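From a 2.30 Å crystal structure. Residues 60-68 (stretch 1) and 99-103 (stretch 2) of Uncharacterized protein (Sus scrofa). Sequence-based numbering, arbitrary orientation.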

ATOM      1  N   LEU A  60      11.230  13.538  -1.669  1.00 39.04           N
ATOM      2  CA  LEU A  60      10.486  14.671  -2.194  1.00 47.46           C
ATOM      3  C   LEU A  60       9.023  14.298  -2.404  1.00 49.03           C
ATOM      4  O   LEU A  60       8.122  15.000  -1.953  1.00 52.08           O
ATOM      5  CB  LEU A  60      11.107  15.114  -3.523  1.00 57.34           C
ATOM      6  CG  LEU A  60      10.668  16.413  -4.219  1.00 70.44           C
ATOM      7  CD1 LEU A  60       9.186  16.400  -4.479  1.00 72.38           C
ATOM      8  CD2 LEU A  60      11.019  17.610  -3.357  1.00 85.67           C
ATOM      9  N   LEU A  61       8.790  13.189  -3.095  1.00 47.70           N
ATOM     10  CA  LEU A  61       7.430  12.748  -3.373  1.00 43.93           C
ATOM     11  C   LEU A  61       6.613  12.426  -2.120  1.00 42.38           C
ATOM     12  O   LEU A  61       5.435  12.760  -2.049  1.00 38.92           O
ATOM     13  CB  LEU A  61       7.451  11.533  -4.301  1.00 42.31           C
ATOM     14  CG  LEU A  61       6.079  11.023  -4.738  1.00 30.60           C
ATOM     15  CD1 LEU A  61       5.312  12.124  -5.443  1.00 28.77           C
ATOM     16  CD2 LEU A  61       6.262   9.834  -5.648  1.00 47.00           C
ATOM     17  N   MET A  62       7.228  11.779  -1.136  1.00 38.86           N
ATOM     18  CA  MET A  62       6.517  11.433   0.089  1.00 46.82           C
ATOM     19  C   MET A  62       6.237  12.670   0.928  1.00 53.65           C
ATOM     20  O   MET A  62       5.318  12.687   1.745  1.00 55.46           O
ATOM     21  CB  MET A  62       7.324  10.416   0.901  1.00 41.19           C
ATOM     22  CG  MET A  62       7.517   9.110   0.165  1.00 41.59           C
ATOM     23  SD  MET A  62       5.937   8.442  -0.386  1.00 49.95           S
ATOM     24  CE  MET A  62       5.926   6.881   0.414  1.00 63.49           C
ATOM     25  N   LYS A  63       7.036  13.709   0.708  1.00 56.91           N
ATOM     26  CA  LYS A  63       6.896  14.965   1.427  1.00 49.51           C
ATOM     27  C   LYS A  63       5.752  15.779   0.826  1.00 45.19           C
ATOM     28  O   LYS A  63       4.918  16.313   1.547  1.00 46.62           O
ATOM     29  CB  LYS A  63       8.209  15.748   1.343  1.00 48.75           C
ATOM     30  CG  LYS A  63       8.293  16.964   2.243  1.00 57.02           C
ATOM     31  CD  LYS A  63       9.657  17.623   2.125  1.00 65.11           C
ATOM     32  CE  LYS A  63       9.887  18.645   3.231  1.00 79.94           C
ATOM     33  NZ  LYS A  63      11.141  19.423   3.007  1.00 83.20           N
ATOM     34  N   LEU A  64       5.703  15.855  -0.497  1.00 51.09           N
ATOM     35  CA  LEU A  64       4.654  16.614  -1.168  1.00 54.75           C
ATOM     36  C   LEU A  64       3.314  15.898  -1.195  1.00 57.78           C
ATOM     37  O   LEU A  64       2.291  16.512  -1.484  1.00 59.27           O
ATOM     38  CB  LEU A  64       5.065  16.937  -2.601  1.00 51.02           C
ATOM     39  CG  LEU A  64       6.284  17.839  -2.804  1.00 61.08           C
ATOM     40  CD1 LEU A  64       6.539  17.957  -4.295  1.00 48.26           C
ATOM     41  CD2 LEU A  64       6.050  19.223  -2.193  1.00 52.61           C
ATOM     42  N   GLY A  65       3.315  14.602  -0.901  1.00 59.87           N
ATOM     43  CA  GLY A  65       2.072  13.853  -0.924  1.00 56.32           C
ATOM     44  C   GLY A  65       1.633  13.314   0.425  1.00 56.62           C
ATOM     45  O   GLY A  65       0.683  12.533   0.508  1.00 51.15           O
ATOM     46  N   HIS A  66       2.315  13.720   1.488  1.00 53.91           N
ATOM     47  CA  HIS A  66       1.950  13.244   2.810  1.00 58.72           C
ATOM     48  C   HIS A  66       0.538  13.662   3.195  1.00 59.47           C
ATOM     49  O   HIS A  66       0.070  14.738   2.824  1.00 54.57           O
ATOM     50  CB  HIS A  66       2.931  13.756   3.865  1.00 70.88           C
ATOM     51  CG  HIS A  66       2.534  13.402   5.264  1.00 85.37           C
ATOM     52  ND1 HIS A  66       1.459  13.984   5.901  1.00 87.66           N
ATOM     53  CD2 HIS A  66       3.029  12.485   6.129  1.00 82.88           C
ATOM     54  CE1 HIS A  66       1.309  13.441   7.095  1.00 78.16           C
ATOM     55  NE2 HIS A  66       2.249  12.527   7.258  1.00 71.26           N
ATOM     56  N   GLN A  67      -0.132  12.795   3.946  1.00 57.43           N
ATOM     57  CA  GLN A  67      -1.488  13.053   4.406  1.00 57.81           C
ATOM     58  C   GLN A  67      -1.812  12.072   5.528  1.00 62.55           C
ATOM     59  O   GLN A  67      -1.723  10.862   5.334  1.00 67.02           O
ATOM     60  CB  GLN A  67      -2.479  12.870   3.248  1.00 45.83           C
ATOM     61  CG  GLN A  67      -3.352  11.626   3.353  1.00 51.93           C
ATOM     62  CD  GLN A  67      -4.181  11.378   2.112  1.00 62.99           C
ATOM     63  OE1 GLN A  67      -3.646  11.232   1.013  1.00 68.31           O
ATOM     64  NE2 GLN A  67      -5.497  11.318   2.282  1.00 54.98           N
ATOM     65  N   THR A  68      -2.165  12.575   6.707  1.00 60.78           N
ATOM     66  CA  THR A  68      -2.504  11.668   7.795  1.00 53.20           C
ATOM     67  C   THR A  68      -4.009  11.480   7.868  1.00 45.50           C
ATOM     68  O   THR A  68      -4.769  12.431   8.028  1.00 44.22           O
ATOM     69  CB  THR A  68      -1.979  12.160   9.149  1.00 63.76           C
ATOM     70  OG1 THR A  68      -0.552  12.016   9.187  1.00 69.60           O
ATOM     71  CG2 THR A  68      -2.591  11.340  10.285  1.00 70.47           C
ATOM     72  N   ASN A  99      -6.779   4.580  -1.095  1.00 36.83           N
ATOM     73  CA  ASN A  99      -7.685   5.722  -0.985  1.00 38.09           C
ATOM     74  C   ASN A  99      -6.947   6.996  -0.588  1.00 38.04           C
ATOM     75  O   ASN A  99      -7.543   8.067  -0.509  1.00 41.42           O
ATOM     76  CB  ASN A  99      -8.815   5.434   0.012  1.00 29.36           C
ATOM     77  CG  ASN A  99      -9.707   4.293  -0.433  1.00 35.21           C
ATOM     78  OD1 ASN A  99     -10.160   4.254  -1.576  1.00 35.20           O
ATOM     79  ND2 ASN A  99      -9.973   3.360   0.474  1.00 38.31           N
ATOM     80  N   THR A 100      -5.647   6.880  -0.343  1.00 39.24           N
ATOM     81  CA  THR A 100      -4.840   8.040   0.012  1.00 28.01           C
ATOM     82  C   THR A 100      -4.412   8.685  -1.295  1.00 34.78           C
ATOM     83  O   THR A 100      -4.500   8.065  -2.351  1.00 35.70           O
ATOM     84  CB  THR A 100      -3.583   7.646   0.790  1.00 41.33           C
ATOM     85  OG1 THR A 100      -2.738   6.833  -0.037  1.00 37.24           O
ATOM     86  CG2 THR A 100      -3.962   6.875   2.035  1.00 38.61           C
ATOM     87  N   LEU A 101      -3.950   9.927  -1.219  1.00 42.33           N
ATOM     88  CA  LEU A 101      -3.507  10.664  -2.400  1.00 49.97           C
ATOM     89  C   LEU A 101      -2.516   9.877  -3.268  1.00 44.84           C
ATOM     90  O   LEU A 101      -2.790   9.590  -4.434  1.00 43.02           O
ATOM     91  CB  LEU A 101      -2.877  11.995  -1.973  1.00 43.61           C
ATOM     92  CG  LEU A 101      -2.329  12.884  -3.095  1.00 55.57           C
ATOM     93  CD1 LEU A 101      -3.369  13.072  -4.190  1.00 37.13           C
ATOM     94  CD2 LEU A 101      -1.921  14.220  -2.507  1.00 51.08           C
ATOM     95  N   LEU A 102      -1.369   9.527  -2.694  1.00 37.23           N
ATOM     96  CA  LEU A 102      -0.344   8.785  -3.428  1.00 39.29           C
ATOM     97  C   LEU A 102      -0.756   7.391  -3.902  1.00 34.31           C
ATOM     98  O   LEU A 102      -0.463   7.001  -5.032  1.00 38.30           O
ATOM     99  CB  LEU A 102       0.928   8.697  -2.584  1.00 20.92           C
ATOM    100  CG  LEU A 102       1.630  10.047  -2.448  1.00 30.32           C
ATOM    101  CD1 LEU A 102       2.764   9.956  -1.441  1.00 41.32           C
ATOM    102  CD2 LEU A 102       2.141  10.484  -3.816  1.00 30.71           C
ATOM    103  N   GLY A 103      -1.435   6.637  -3.049  1.00 29.49           N
ATOM    104  CA  GLY A 103      -1.853   5.309  -3.453  1.00 27.45           C
ATOM    105  C   GLY A 103      -2.920   5.394  -4.523  1.00 30.90           C
ATOM    106  O   GLY A 103      -3.073   4.492  -5.353  1.00 34.47           O
TER

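The last turn of a helix and the loop that follows it (stretch 1) pack against the start of a second helix (stretch 2), burying 314 Å² in all. Leu-60 lies out of reach, but its carbonyl O takes the backbone N of Leu-64 at 3.0 Å, holding the final turn together. Leu-61 sets its CA-to-CB bond sideways, yet its end comes nearer: CD1 meets CD2 of Leu-102 at 3.9 Å. Met-62 starts away and bends back through m, m torsions, bringing SD to 3.7 Å from Leu-102 CD1. Leu-102 thus turns one methyl to each side chain, CD2 to Leu-61 and CD1 to Met-62. Lys-63 and Leu-64 take no part. At Gly-65 the chain leaves helical geometry and comes closest to the partner, CA to CA of Leu-102 in 6.1 Å. A CB here would sit 2.8 Å from Leu-102 CG, a clash, so the bare backbone makes room for the leucine; Gly-65 O lies 3.8 Å from Leu-102 CD1. His-66 points away. Gln-67 points toward stretch 2 and supplies the one hydrogen bond between the stretches: Leu-101 N donates to Gln-67 OE1 at 2.6 Å, nearly straight at 171°. This occupies a free amide of the helix's first turn, while Thr-100 OG1 caps Gly-103 N at 3.3 Å. Thr-68 lies beyond the contact.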